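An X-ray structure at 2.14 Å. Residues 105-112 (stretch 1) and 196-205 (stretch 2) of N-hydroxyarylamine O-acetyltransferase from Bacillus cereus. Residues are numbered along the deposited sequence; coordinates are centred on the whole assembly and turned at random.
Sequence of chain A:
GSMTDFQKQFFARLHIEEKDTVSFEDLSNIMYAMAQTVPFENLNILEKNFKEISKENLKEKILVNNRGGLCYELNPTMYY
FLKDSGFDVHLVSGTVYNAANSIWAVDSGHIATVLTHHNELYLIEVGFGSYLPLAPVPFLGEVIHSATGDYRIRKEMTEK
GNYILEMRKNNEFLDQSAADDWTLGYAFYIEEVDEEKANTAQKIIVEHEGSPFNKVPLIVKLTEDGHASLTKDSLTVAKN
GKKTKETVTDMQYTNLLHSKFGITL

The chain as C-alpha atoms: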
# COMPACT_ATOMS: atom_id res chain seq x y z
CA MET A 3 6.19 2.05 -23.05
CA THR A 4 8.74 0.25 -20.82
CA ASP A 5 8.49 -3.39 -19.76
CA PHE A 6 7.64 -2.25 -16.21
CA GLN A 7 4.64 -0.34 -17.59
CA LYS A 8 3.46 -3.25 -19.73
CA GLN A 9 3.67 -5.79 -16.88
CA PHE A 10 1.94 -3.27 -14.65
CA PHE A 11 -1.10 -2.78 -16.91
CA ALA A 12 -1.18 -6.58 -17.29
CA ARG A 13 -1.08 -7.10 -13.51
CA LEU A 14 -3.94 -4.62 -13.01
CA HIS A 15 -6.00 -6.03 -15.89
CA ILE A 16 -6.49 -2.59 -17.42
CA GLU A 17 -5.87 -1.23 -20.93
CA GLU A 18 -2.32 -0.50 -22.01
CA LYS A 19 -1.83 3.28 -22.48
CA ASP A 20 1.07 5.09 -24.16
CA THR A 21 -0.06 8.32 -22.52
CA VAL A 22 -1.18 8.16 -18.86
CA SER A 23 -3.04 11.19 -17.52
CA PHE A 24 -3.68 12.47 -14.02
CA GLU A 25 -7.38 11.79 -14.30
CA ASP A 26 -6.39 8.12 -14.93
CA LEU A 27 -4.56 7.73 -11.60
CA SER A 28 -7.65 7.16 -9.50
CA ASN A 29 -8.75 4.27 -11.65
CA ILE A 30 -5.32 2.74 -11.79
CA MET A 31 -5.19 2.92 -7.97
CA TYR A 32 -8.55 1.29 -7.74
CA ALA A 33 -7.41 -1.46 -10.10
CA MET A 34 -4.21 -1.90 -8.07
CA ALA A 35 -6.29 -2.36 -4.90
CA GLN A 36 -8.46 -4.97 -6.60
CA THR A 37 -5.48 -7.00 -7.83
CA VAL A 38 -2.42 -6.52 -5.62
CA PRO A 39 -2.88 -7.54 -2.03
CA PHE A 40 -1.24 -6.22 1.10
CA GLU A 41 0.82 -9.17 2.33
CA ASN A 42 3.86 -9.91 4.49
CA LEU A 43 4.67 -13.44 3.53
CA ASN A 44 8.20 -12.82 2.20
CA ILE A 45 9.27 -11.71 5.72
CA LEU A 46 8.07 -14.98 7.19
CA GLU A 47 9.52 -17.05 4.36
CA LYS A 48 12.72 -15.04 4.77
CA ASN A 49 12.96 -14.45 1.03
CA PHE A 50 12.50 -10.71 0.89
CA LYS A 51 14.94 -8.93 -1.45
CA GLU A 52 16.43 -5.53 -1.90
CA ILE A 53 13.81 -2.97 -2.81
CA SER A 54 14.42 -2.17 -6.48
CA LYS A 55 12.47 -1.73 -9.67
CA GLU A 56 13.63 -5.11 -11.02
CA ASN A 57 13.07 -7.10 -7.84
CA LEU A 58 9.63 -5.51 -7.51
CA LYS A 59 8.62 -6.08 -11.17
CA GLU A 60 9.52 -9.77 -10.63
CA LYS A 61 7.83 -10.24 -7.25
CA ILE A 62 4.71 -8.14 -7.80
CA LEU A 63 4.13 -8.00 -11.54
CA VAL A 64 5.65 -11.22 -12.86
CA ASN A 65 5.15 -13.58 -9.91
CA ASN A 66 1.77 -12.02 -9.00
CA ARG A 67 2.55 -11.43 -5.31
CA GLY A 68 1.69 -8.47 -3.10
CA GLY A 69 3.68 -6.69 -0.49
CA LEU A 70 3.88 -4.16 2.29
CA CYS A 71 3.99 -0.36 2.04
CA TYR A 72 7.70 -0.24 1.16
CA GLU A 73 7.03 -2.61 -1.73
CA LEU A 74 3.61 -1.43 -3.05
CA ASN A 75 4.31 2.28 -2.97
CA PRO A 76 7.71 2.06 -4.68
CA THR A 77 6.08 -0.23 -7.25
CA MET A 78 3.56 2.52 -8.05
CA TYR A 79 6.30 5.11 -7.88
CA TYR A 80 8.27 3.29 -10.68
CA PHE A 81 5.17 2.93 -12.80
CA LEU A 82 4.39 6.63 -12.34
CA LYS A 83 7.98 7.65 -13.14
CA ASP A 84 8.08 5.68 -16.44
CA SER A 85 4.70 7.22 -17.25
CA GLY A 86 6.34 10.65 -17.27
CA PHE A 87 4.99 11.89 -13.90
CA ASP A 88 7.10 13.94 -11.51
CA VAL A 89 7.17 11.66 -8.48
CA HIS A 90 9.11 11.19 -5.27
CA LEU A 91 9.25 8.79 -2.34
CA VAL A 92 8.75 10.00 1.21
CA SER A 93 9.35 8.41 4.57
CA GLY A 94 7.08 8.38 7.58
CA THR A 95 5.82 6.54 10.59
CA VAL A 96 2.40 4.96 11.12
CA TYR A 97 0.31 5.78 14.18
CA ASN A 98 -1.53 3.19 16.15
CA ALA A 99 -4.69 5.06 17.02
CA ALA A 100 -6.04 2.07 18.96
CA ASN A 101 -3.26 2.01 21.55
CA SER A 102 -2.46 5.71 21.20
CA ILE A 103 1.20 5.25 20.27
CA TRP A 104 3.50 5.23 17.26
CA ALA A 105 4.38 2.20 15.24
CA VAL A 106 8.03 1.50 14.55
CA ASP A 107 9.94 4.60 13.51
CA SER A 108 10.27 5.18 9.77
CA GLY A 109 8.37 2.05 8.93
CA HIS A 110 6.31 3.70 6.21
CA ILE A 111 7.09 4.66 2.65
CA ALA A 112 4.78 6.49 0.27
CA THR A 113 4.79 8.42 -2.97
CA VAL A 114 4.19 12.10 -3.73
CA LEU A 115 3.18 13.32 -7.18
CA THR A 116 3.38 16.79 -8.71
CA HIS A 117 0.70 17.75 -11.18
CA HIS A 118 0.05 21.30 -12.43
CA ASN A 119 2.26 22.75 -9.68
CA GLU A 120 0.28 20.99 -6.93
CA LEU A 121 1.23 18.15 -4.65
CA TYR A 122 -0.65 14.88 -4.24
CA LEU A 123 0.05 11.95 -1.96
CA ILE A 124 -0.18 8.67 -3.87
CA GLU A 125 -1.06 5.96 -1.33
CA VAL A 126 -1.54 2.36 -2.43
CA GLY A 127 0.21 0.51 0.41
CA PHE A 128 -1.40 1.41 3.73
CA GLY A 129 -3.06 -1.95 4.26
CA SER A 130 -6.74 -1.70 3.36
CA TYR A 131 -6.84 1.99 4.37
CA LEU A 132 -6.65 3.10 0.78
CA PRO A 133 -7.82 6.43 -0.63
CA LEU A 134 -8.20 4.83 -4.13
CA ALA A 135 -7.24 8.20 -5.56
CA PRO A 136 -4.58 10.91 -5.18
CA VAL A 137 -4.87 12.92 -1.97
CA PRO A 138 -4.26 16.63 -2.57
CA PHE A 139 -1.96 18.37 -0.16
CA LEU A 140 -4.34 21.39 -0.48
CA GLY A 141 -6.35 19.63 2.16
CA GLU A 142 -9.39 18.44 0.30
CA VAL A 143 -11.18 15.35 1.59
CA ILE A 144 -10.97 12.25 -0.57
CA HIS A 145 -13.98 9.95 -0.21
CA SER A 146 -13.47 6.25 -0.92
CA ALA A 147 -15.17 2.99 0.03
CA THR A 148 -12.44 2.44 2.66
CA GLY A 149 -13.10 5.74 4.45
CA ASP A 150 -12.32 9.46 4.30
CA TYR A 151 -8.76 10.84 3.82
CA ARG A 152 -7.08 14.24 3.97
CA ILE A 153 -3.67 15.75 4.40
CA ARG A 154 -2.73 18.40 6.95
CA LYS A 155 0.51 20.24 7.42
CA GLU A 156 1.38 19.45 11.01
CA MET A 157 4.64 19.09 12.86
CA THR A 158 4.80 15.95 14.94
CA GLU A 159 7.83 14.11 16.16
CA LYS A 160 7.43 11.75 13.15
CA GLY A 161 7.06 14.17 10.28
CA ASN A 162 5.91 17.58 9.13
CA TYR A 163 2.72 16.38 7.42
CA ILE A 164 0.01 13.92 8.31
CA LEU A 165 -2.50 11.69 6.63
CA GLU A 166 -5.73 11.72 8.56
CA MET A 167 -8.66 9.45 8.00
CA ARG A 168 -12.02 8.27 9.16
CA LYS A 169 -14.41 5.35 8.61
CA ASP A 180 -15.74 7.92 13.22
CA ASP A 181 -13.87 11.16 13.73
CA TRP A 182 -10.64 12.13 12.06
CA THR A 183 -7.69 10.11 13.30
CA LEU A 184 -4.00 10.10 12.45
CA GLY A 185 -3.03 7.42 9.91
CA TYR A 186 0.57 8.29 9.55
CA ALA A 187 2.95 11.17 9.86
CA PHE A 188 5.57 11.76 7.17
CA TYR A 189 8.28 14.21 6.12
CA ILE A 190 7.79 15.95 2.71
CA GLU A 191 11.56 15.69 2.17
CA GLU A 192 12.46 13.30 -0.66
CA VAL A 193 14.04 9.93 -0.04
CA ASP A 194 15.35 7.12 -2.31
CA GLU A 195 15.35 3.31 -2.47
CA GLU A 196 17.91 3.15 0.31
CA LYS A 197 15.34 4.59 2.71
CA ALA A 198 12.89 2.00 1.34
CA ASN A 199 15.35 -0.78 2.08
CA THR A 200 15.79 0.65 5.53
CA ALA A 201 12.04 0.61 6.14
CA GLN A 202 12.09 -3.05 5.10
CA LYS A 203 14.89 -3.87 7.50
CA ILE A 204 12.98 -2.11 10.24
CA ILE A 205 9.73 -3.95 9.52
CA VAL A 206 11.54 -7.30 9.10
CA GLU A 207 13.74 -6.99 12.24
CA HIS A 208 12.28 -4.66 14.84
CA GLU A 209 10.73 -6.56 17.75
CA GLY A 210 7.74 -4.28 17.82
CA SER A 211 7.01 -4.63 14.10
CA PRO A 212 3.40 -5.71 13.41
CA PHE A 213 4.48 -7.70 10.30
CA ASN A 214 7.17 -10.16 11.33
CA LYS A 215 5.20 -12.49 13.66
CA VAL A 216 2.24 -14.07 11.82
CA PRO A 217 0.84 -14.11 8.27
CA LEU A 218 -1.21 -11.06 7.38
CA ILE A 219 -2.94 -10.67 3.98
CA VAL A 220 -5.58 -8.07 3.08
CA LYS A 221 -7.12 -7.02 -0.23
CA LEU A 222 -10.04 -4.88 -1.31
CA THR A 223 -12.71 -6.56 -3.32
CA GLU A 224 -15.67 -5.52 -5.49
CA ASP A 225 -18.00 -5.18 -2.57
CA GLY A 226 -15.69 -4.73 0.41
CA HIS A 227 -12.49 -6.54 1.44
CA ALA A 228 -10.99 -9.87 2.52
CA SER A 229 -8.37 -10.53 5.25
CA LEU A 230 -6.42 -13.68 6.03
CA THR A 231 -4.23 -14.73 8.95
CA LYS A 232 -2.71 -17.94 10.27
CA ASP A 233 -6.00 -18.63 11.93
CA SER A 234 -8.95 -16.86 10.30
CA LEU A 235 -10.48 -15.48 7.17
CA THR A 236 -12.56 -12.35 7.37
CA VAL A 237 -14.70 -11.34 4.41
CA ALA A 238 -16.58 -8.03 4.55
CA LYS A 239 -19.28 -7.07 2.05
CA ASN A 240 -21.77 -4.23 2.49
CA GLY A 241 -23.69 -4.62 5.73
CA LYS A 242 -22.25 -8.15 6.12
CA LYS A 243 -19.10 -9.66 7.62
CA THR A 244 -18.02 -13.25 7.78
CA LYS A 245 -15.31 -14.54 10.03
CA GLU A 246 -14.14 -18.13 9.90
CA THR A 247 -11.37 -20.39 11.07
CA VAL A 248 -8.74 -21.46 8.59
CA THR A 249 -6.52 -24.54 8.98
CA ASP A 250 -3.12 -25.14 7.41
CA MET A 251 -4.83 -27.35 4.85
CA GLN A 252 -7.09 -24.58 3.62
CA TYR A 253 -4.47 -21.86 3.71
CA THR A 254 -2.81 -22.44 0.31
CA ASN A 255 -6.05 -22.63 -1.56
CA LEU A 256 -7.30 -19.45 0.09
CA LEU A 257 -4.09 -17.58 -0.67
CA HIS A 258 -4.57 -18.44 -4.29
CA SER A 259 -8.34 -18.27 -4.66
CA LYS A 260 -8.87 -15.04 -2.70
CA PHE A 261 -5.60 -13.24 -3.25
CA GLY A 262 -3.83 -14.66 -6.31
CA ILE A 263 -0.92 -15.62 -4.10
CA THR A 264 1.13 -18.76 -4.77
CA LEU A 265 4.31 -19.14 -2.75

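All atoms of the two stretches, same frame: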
# COMPACT_ATOMS: atom_id res chain seq x y z
N ALA A 105 3.79 3.44 15.71
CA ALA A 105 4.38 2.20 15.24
C ALA A 105 5.87 2.42 15.14
O ALA A 105 6.37 3.51 15.45
CB ALA A 105 3.81 1.81 13.89
N VAL A 106 6.59 1.41 14.68
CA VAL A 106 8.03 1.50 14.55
C VAL A 106 8.40 2.70 13.71
O VAL A 106 7.75 3.00 12.69
CB VAL A 106 8.66 0.22 13.95
CG1 VAL A 106 8.60 -0.87 14.95
CG2 VAL A 106 7.97 -0.19 12.65
N ASP A 107 9.47 3.36 14.13
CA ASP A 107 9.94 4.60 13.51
C ASP A 107 10.38 4.36 12.07
O ASP A 107 11.16 3.46 11.79
CB ASP A 107 11.10 5.19 14.31
CG ASP A 107 11.49 6.53 13.81
OD1 ASP A 107 12.30 6.60 12.86
OD2 ASP A 107 10.95 7.52 14.31
N SER A 108 9.85 5.18 11.16
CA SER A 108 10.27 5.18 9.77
C SER A 108 9.96 3.87 9.08
O SER A 108 10.68 3.43 8.19
CB SER A 108 11.75 5.52 9.67
OG SER A 108 11.98 6.78 10.26
N GLY A 109 8.86 3.28 9.51
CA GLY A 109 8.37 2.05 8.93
C GLY A 109 7.55 2.24 7.66
O GLY A 109 7.27 1.28 6.95
N HIS A 110 7.17 3.48 7.36
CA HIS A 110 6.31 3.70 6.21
C HIS A 110 7.03 4.38 5.06
O HIS A 110 7.89 5.26 5.23
CB HIS A 110 5.07 4.53 6.59
CG HIS A 110 3.99 4.53 5.54
ND1 HIS A 110 3.10 3.47 5.39
CD2 HIS A 110 3.63 5.45 4.61
CE1 HIS A 110 2.25 3.75 4.41
NE2 HIS A 110 2.54 4.95 3.94
N ILE A 111 6.63 4.00 3.86
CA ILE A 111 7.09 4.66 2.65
C ILE A 111 5.88 4.95 1.82
O ILE A 111 4.96 4.16 1.79
CB ILE A 111 8.00 3.77 1.84
CG1 ILE A 111 9.27 3.47 2.62
CG2 ILE A 111 8.30 4.41 0.47
CD1 ILE A 111 10.18 4.64 2.80
N ALA A 112 5.89 6.08 1.14
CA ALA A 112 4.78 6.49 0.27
C ALA A 112 5.33 7.32 -0.87
O ALA A 112 6.54 7.60 -0.94
CB ALA A 112 3.73 7.27 1.04
N GLU A 196 17.15 3.55 -0.87
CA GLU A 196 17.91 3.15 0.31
C GLU A 196 17.06 3.35 1.57
O GLU A 196 17.16 2.58 2.53
CB GLU A 196 19.24 3.91 0.42
CG GLU A 196 20.31 3.16 1.23
CD GLU A 196 21.57 3.99 1.51
OE1 GLU A 196 21.46 5.22 1.75
OE2 GLU A 196 22.67 3.40 1.49
N LYS A 197 16.24 4.40 1.58
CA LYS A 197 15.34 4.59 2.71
C LYS A 197 14.27 3.49 2.68
O LYS A 197 13.86 2.98 3.73
CB LYS A 197 14.69 5.96 2.69
CG LYS A 197 14.08 6.34 4.02
CD LYS A 197 15.12 6.25 5.13
CE LYS A 197 14.76 7.14 6.35
NZ LYS A 197 15.56 6.70 7.55
N ALA A 198 13.85 3.10 1.49
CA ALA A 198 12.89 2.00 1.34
C ALA A 198 13.46 0.70 1.88
O ALA A 198 12.77 -0.05 2.57
CB ALA A 198 12.49 1.86 -0.09
N ASN A 199 14.74 0.44 1.60
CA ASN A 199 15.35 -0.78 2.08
C ASN A 199 15.48 -0.74 3.57
O ASN A 199 15.31 -1.74 4.25
CB ASN A 199 16.71 -1.04 1.42
CG ASN A 199 16.55 -1.55 0.00
OD1 ASN A 199 16.08 -2.66 -0.21
ND2 ASN A 199 16.91 -0.73 -0.98
N THR A 200 15.72 0.45 4.10
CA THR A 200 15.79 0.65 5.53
C THR A 200 14.45 0.45 6.23
O THR A 200 14.38 -0.08 7.35
CB THR A 200 16.38 2.06 5.82
OG1 THR A 200 17.80 2.01 5.56
CG2 THR A 200 16.14 2.52 7.27
N ALA A 201 13.37 0.85 5.57
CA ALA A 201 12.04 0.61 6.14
C ALA A 201 11.80 -0.90 6.19
O ALA A 201 11.29 -1.45 7.19
CB ALA A 201 10.96 1.32 5.31
N GLN A 202 12.19 -1.59 5.13
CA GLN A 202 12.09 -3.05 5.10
C GLN A 202 12.83 -3.70 6.27
O GLN A 202 12.25 -4.51 6.98
CB GLN A 202 12.64 -3.61 3.78
CG GLN A 202 12.45 -5.14 3.63
CD GLN A 202 12.67 -5.63 2.19
OE1 GLN A 202 11.75 -6.15 1.55
NE2 GLN A 202 13.89 -5.46 1.69
N LYS A 203 14.08 -3.31 6.45
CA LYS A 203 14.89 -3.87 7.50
C LYS A 203 14.19 -3.65 8.81
O LYS A 203 14.12 -4.56 9.63
CB LYS A 203 16.29 -3.24 7.51
CG LYS A 203 17.32 -3.95 8.42
CD LYS A 203 18.69 -3.21 8.47
CE LYS A 203 19.72 -3.85 9.45
NZ LYS A 203 20.28 -5.18 8.99
N ILE A 204 13.68 -2.44 9.01
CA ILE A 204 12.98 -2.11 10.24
C ILE A 204 11.77 -3.04 10.43
O ILE A 204 11.61 -3.65 11.48
CB ILE A 204 12.53 -0.64 10.25
CG1 ILE A 204 13.74 0.26 10.42
CG2 ILE A 204 11.53 -0.39 11.37
CD1 ILE A 204 13.55 1.66 9.92
N ILE A 205 10.93 -3.14 9.41
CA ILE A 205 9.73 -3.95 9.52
C ILE A 205 10.08 -5.46 9.60
O ILE A 205 9.45 -6.23 10.33
CB ILE A 205 8.75 -3.66 8.32
CG1 ILE A 205 8.16 -2.23 8.39
CG2 ILE A 205 7.64 -4.69 8.26
CD1 ILE A 205 7.43 -1.88 9.67

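Contact between residues 105-112 and helix 196-205 of the Bacillus cereus N-hydroxyarylamine O-acetyltransferase. The first stretch runs as loop into a type II beta turn from Val-106 to Gly-109 and then enters a strand at His-110, which continues beyond Ala-112. The turn is closed by a weak hydrogen bond from Gly-109 N to Val-106 O (3.4 Å), and Ser-108 takes the left-handed backbone conformation (phi/psi 64/33) that a type II turn requires at its third position. The second stretch is helical throughout, with regular i to i+4 hydrogen bonds such as Ala-201 N to Lys-197 O (2.9 Å) and Ile-205 N to Ala-201 O (2.8 Å). Strand and helix axes approach to 8.4 Å, and their N-to-C directions differ by 147°, so the two run roughly antiparallel. Accordingly, Ile-111 lies near Ala-198, close to the start of the second stretch (CA to CA 6.5 Å), whereas Gly-109 lies near Ala-201, about one turn further on (CA to CA 4.8 Å).

No hydrogen bond crosses between the stretches; the backbone hydrogen bonds of the helical stretch run along the helix itself, and the contact, which buries 400 Å² in all, rests largely on packing. Ala-201 lies at its centre. Its CA-to-CB bond points toward the first stretch, and the small methyl allows close approach: Ala-201 CB lies 3.6 Å from Ser-108 O, 4.0 Å from Gly-109 O and 3.8 Å from Ile-111 CG1. Gly-109 has no side chain, and the space beside its CA is already taken: an ideal CB there would lie only 3.2 Å from Ile-205 CD1 and 3.1 Å from Val-106 CG2. These two methyls themselves pack at 3.5 Å, Val-106 CG2 against Ile-205 CD1. Although the CA-to-CB bond of Ile-205 points sideways, the end of its side chain comes nearer, and its CG1 reaches 3.9 Å from Gly-109 O.

The CA-to-CB bond of Ile-204 points toward the turn, and the side chain meets it with both branches. Its CG2 packs on Val-106 CG2 at 3.8 Å, while its CD1 lies against backbone carbonyls, 3.5 Å from Asp-107 O and 3.8 Å from Ser-108 O. At the strand end, the CA-to-CB bond of Ile-111 points toward the helix, and its CD1 lies 4.1 Å from both Lys-197 O and Ala-198 CA, resting on backbone as well as side chain. That of the neighbouring His-110 points away, the alternation expected of an extended strand.

Polar side chains find their hydrogen-bond partners within their own stretch or elsewhere in the structure, not across the contact. Ser-108 OG donates to Asp-107 OD1 (2.6 Å), a bond between neighbours in the turn, and Asp-107 OD2 is hydrogen-bonded elsewhere. The CA-to-CB bond of Lys-197 points sideways but the side chain's end approaches the turn; at 4.5 Å from Ser-108 OG, Lys-197 NZ is near without being bonded. Thr-200 OG1 donates back to Glu-196 O (3.1 Å), a carbonyl that also accepts from Thr-200 N (3.0 Å). The CA-to-CB bonds of Asn-199 and Gln-202 point away from the contact, and both have side-chain hydrogen bonds elsewhere.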